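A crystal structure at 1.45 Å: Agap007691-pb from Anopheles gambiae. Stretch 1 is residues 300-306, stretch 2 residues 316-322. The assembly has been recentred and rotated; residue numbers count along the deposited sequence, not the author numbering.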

ATOM      1  N   GLY A 300      10.844   6.646 -15.948  1.00 27.69           N
ATOM      2  CA  GLY A 300      10.615   7.359 -17.199  1.00 25.80           C
ATOM      3  C   GLY A 300       9.418   8.296 -17.182  1.00 24.25           C
ATOM      4  O   GLY A 300       9.495   9.410 -17.706  1.00 26.14           O
ATOM      5  N   VAL A 301       8.286   7.855 -16.624  1.00 20.95           N
ATOM      6  CA  VAL A 301       7.089   8.694 -16.615  1.00 20.95           C
ATOM      7  C   VAL A 301       7.303   9.976 -15.824  1.00 20.92           C
ATOM      8  O   VAL A 301       6.583  10.958 -16.041  1.00 21.07           O
ATOM      9  CB  VAL A 301       5.880   7.924 -16.069  1.00 19.57           C
ATOM     10  CG1 VAL A 301       6.025   7.663 -14.572  1.00 22.54           C
ATOM     11  CG2 VAL A 301       4.577   8.675 -16.376  1.00 22.56           C
ATOM     12  N   PHE A 302       8.276   9.993 -14.920  1.00 23.81           N
ATOM     13  CA  PHE A 302       8.574  11.174 -14.127  1.00 19.77           C
ATOM     14  C   PHE A 302       9.690  12.006 -14.731  1.00 24.47           C
ATOM     15  O   PHE A 302       9.899  13.135 -14.284  1.00 28.32           O
ATOM     16  CB  PHE A 302       8.939  10.759 -12.687  1.00 21.32           C
ATOM     17  CG  PHE A 302       7.931   9.849 -12.039  1.00 20.33           C
ATOM     18  CD1 PHE A 302       6.744  10.351 -11.556  1.00 20.69           C
ATOM     19  CD2 PHE A 302       8.167   8.492 -11.910  1.00 19.57           C
ATOM     20  CE1 PHE A 302       5.801   9.511 -10.964  1.00 23.32           C
ATOM     21  CE2 PHE A 302       7.227   7.658 -11.323  1.00 19.45           C
ATOM     22  CZ  PHE A 302       6.058   8.162 -10.863  1.00 22.84           C
ATOM     23  N   GLU A 303      10.407  11.475 -15.730  1.00 22.99           N
ATOM     24  CA  GLU A 303      11.641  12.070 -16.240  1.00 30.21           C
ATOM     25  C   GLU A 303      11.590  12.403 -17.724  1.00 30.67           C
ATOM     26  O   GLU A 303      12.473  13.118 -18.210  1.00 33.78           O
ATOM     27  CB  GLU A 303      12.821  11.112 -16.020  1.00 34.83           C
ATOM     28  CG  GLU A 303      13.111  10.800 -14.567  1.00 40.64           C
ATOM     29  CD  GLU A 303      14.116   9.670 -14.410  1.00 55.33           C
ATOM     30  OE1 GLU A 303      14.720   9.267 -15.428  1.00 59.81           O
ATOM     31  OE2 GLU A 303      14.293   9.178 -13.274  1.00 54.27           O
ATOM     32  N   ILE A 304      10.612  11.888 -18.455  1.00 24.92           N
ATOM     33  CA  ILE A 304      10.420  12.180 -19.866  1.00 25.99           C
ATOM     34  C   ILE A 304       9.040  12.799 -20.002  1.00 25.17           C
ATOM     35  O   ILE A 304       8.073  12.316 -19.400  1.00 27.59           O
ATOM     36  CB  ILE A 304      10.512  10.888 -20.707  1.00 30.62           C
ATOM     37  CG1 ILE A 304      11.908  10.274 -20.562  1.00 32.56           C
ATOM     38  CG2 ILE A 304      10.197  11.165 -22.177  1.00 30.50           C
ATOM     39  CD1 ILE A 304      12.017   8.845 -21.057  1.00 41.44           C
ATOM     40  N   ASP A 305       8.941  13.854 -20.809  1.00 23.99           N
ATOM     41  CA  ASP A 305       7.652  14.508 -21.039  1.00 25.23           C
ATOM     42  C   ASP A 305       6.898  13.703 -22.082  1.00 28.59           C
ATOM     43  O   ASP A 305       7.077  13.879 -23.286  1.00 35.16           O
ATOM     44  CB  ASP A 305       7.851  15.957 -21.459  1.00 28.09           C
ATOM     45  CG  ASP A 305       8.474  16.786 -20.353  1.00 33.60           C
ATOM     46  OD1 ASP A 305       7.850  16.896 -19.283  1.00 29.35           O
ATOM     47  OD2 ASP A 305       9.592  17.312 -20.546  1.00 43.08           O
ATOM     48  N   ASP A 306       6.036  12.795 -21.605  1.00 19.46           N
ATOM     49  CA  ASP A 306       5.463  11.782 -22.467  1.00 18.01           C
ATOM     50  C   ASP A 306       3.956  11.601 -22.340  1.00 17.81           C
ATOM     51  O   ASP A 306       3.395  10.827 -23.118  1.00 21.32           O
ATOM     52  CB  ASP A 306       6.162  10.428 -22.228  1.00 19.94           C
ATOM     53  CG  ASP A 306       6.314   9.591 -23.503  1.00 29.12           C
ATOM     54  OD1 ASP A 306       6.522  10.152 -24.608  1.00 28.31           O
ATOM     55  OD2 ASP A 306       6.233   8.342 -23.397  1.00 31.02           O
ATOM     56  N   THR A 316       3.508  16.115 -21.124  1.00 21.20           N
ATOM     57  CA  THR A 316       4.058  16.449 -19.821  1.00 19.96           C
ATOM     58  C   THR A 316       4.462  15.183 -19.082  1.00 22.31           C
ATOM     59  O   THR A 316       3.882  14.113 -19.270  1.00 21.75           O
ATOM     60  CB  THR A 316       3.063  17.246 -18.939  1.00 29.95           C
ATOM     61  OG1 THR A 316       3.673  17.538 -17.668  1.00 36.18           O
ATOM     62  CG2 THR A 316       1.788  16.478 -18.685  1.00 28.01           C
ATOM     63  N   ARG A 317       5.469  15.311 -18.227  1.00 21.97           N
ATOM     64  CA  ARG A 317       5.778  14.263 -17.273  1.00 20.70           C
ATOM     65  C   ARG A 317       4.800  14.329 -16.110  1.00 19.92           C
ATOM     66  O   ARG A 317       4.100  15.324 -15.903  1.00 22.07           O
ATOM     67  CB  ARG A 317       7.193  14.444 -16.728  1.00 22.58           C
ATOM     68  CG  ARG A 317       7.357  15.747 -15.950  1.00 23.73           C
ATOM     69  CD  ARG A 317       8.814  16.078 -15.670  1.00 29.13           C
ATOM     70  NE  ARG A 317       9.530  16.398 -16.900  1.00 33.30           N
ATOM     71  CZ  ARG A 317      10.857  16.403 -17.012  1.00 41.79           C
ATOM     72  NH1 ARG A 317      11.614  16.084 -15.966  1.00 37.90           N
ATOM     73  NH2 ARG A 317      11.428  16.716 -18.174  1.00 38.76           N
ATOM     74  N   LEU A 318       4.748  13.244 -15.355  1.00 18.33           N
ATOM     75  CA  LEU A 318       4.041  13.249 -14.088  1.00 17.90           C
ATOM     76  C   LEU A 318       4.958  13.894 -13.065  1.00 20.51           C
ATOM     77  O   LEU A 318       6.069  13.411 -12.843  1.00 21.09           O
ATOM     78  CB  LEU A 318       3.693  11.820 -13.712  1.00 18.24           C
ATOM     79  CG  LEU A 318       2.916  11.622 -12.419  1.00 20.39           C
ATOM     80  CD1 LEU A 318       1.661  12.485 -12.369  1.00 19.84           C
ATOM     81  CD2 LEU A 318       2.590  10.120 -12.242  1.00 18.37           C
ATOM     82  N   ASN A 319       4.519  15.009 -12.475  1.00 17.37           N
ATOM     83  CA  ASN A 319       5.404  15.782 -11.601  1.00 17.49           C
ATOM     84  C   ASN A 319       5.565  15.201 -10.203  1.00 19.64           C
ATOM     85  O   ASN A 319       6.562  15.502  -9.537  1.00 21.74           O
ATOM     86  CB  ASN A 319       4.929  17.233 -11.487  1.00 18.84           C
ATOM     87  CG  ASN A 319       4.973  17.945 -12.796  1.00 17.84           C
ATOM     88  OD1 ASN A 319       3.944  18.290 -13.363  1.00 19.82           O
ATOM     89  ND2 ASN A 319       6.186  18.123 -13.328  1.00 23.80           N
ATOM     90  N   GLY A 320       4.638  14.360  -9.758  1.00 18.81           N
ATOM     91  CA  GLY A 320       4.711  13.759  -8.453  1.00 17.49           C
ATOM     92  C   GLY A 320       3.686  12.665  -8.315  1.00 16.44           C
ATOM     93  O   GLY A 320       2.663  12.677  -9.009  1.00 17.42           O
ATOM     94  N   PHE A 321       3.979  11.719  -7.432  1.00 17.12           N
ATOM     95  CA  PHE A 321       3.045  10.636  -7.104  1.00 16.17           C
ATOM     96  C   PHE A 321       3.316  10.280  -5.655  1.00 18.18           C
ATOM     97  O   PHE A 321       4.392   9.762  -5.348  1.00 17.21           O
ATOM     98  CB  PHE A 321       3.263   9.435  -8.032  1.00 17.73           C
ATOM     99  CG  PHE A 321       2.274   8.300  -7.842  1.00 16.07           C
ATOM    100  CD1 PHE A 321       1.164   8.437  -7.016  1.00 17.51           C
ATOM    101  CD2 PHE A 321       2.464   7.093  -8.492  1.00 18.02           C
ATOM    102  CE1 PHE A 321       0.246   7.377  -6.846  1.00 19.72           C
ATOM    103  CE2 PHE A 321       1.560   6.046  -8.306  1.00 17.14           C
ATOM    104  CZ  PHE A 321       0.467   6.199  -7.493  1.00 18.73           C
ATOM    105  N   ILE A 322       2.372  10.585  -4.769  1.00 16.21           N
ATOM    106  CA  ILE A 322       2.455  10.295  -3.345  1.00 16.61           C
ATOM    107  C   ILE A 322       1.383   9.281  -2.984  1.00 15.93           C
ATOM    108  O   ILE A 322       0.237   9.391  -3.432  1.00 16.96           O
ATOM    109  CB  ILE A 322       2.273  11.579  -2.506  1.00 19.75           C
ATOM    110  CG1 ILE A 322       3.392  12.589  -2.806  1.00 23.88           C
ATOM    111  CG2 ILE A 322       2.229  11.252  -1.028  1.00 18.58           C
ATOM    112  CD1 ILE A 322       4.785  12.120  -2.494  1.00 27.09           C
TER
HETATM  113  O   HOH W   1       8.622  14.256 -12.168  1.00 24.85           O

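The apolar centre of this contact is the ring of Phe-302. The CA-to-CB bond of Phe-302 points away from the second stretch overall, yet with chi1 in the m well the ring swings back, and CE1 of Phe-302 comes to 3.5 Å from CD2 of Leu-318 and 3.9 Å from CB of Phe-321. A flat, wide side chain suits this place because it can reach both residues at once. Leu-318 meets it directly: its CB points toward the first stretch, and one methyl, CD2, meets the ring. Val-301, compact and buried, adds a looser contact, its CG2 lying 4.2 Å from CB of Leu-318.

Around this apolar centre the backbones are joined. The amide N of Leu-318 donates to O of Val-301 at 3.0 Å, nearly straight at 164°, so a polar group beside the apolar side chains is satisfied. The carbonyl O of Leu-318 lies at the edge of the Phe-302 ring, 3.4 Å from CD1, where the slightly positive ring hydrogens suit an oxygen; it also receives a CA-H...O contact from CA of Phe-302 at 3.6 Å. Water 1 links the two stretches again, donating to O of Phe-302 at 2.7 Å and to O of Leu-318 at 2.8 Å, two acceptors that could not bond to each other.

At the polar edge, Asp-305 and Arg-317 form a salt bridge. Arg-317 NE donates to OD1 of Asp-305 at 3.0 Å and its NH2 to OD2 at 3.1 Å, both almost linear, since the carboxylate's two oxygens match the spacing of the guanidinium's donors. OD1 also accepts the backbone N of Arg-317 at 3.0 Å, so one aspartate holds both main chain and side chain. Beyond it, N of Asp-306 makes a weak hydrogen bond to O of Thr-316 at 3.4 Å.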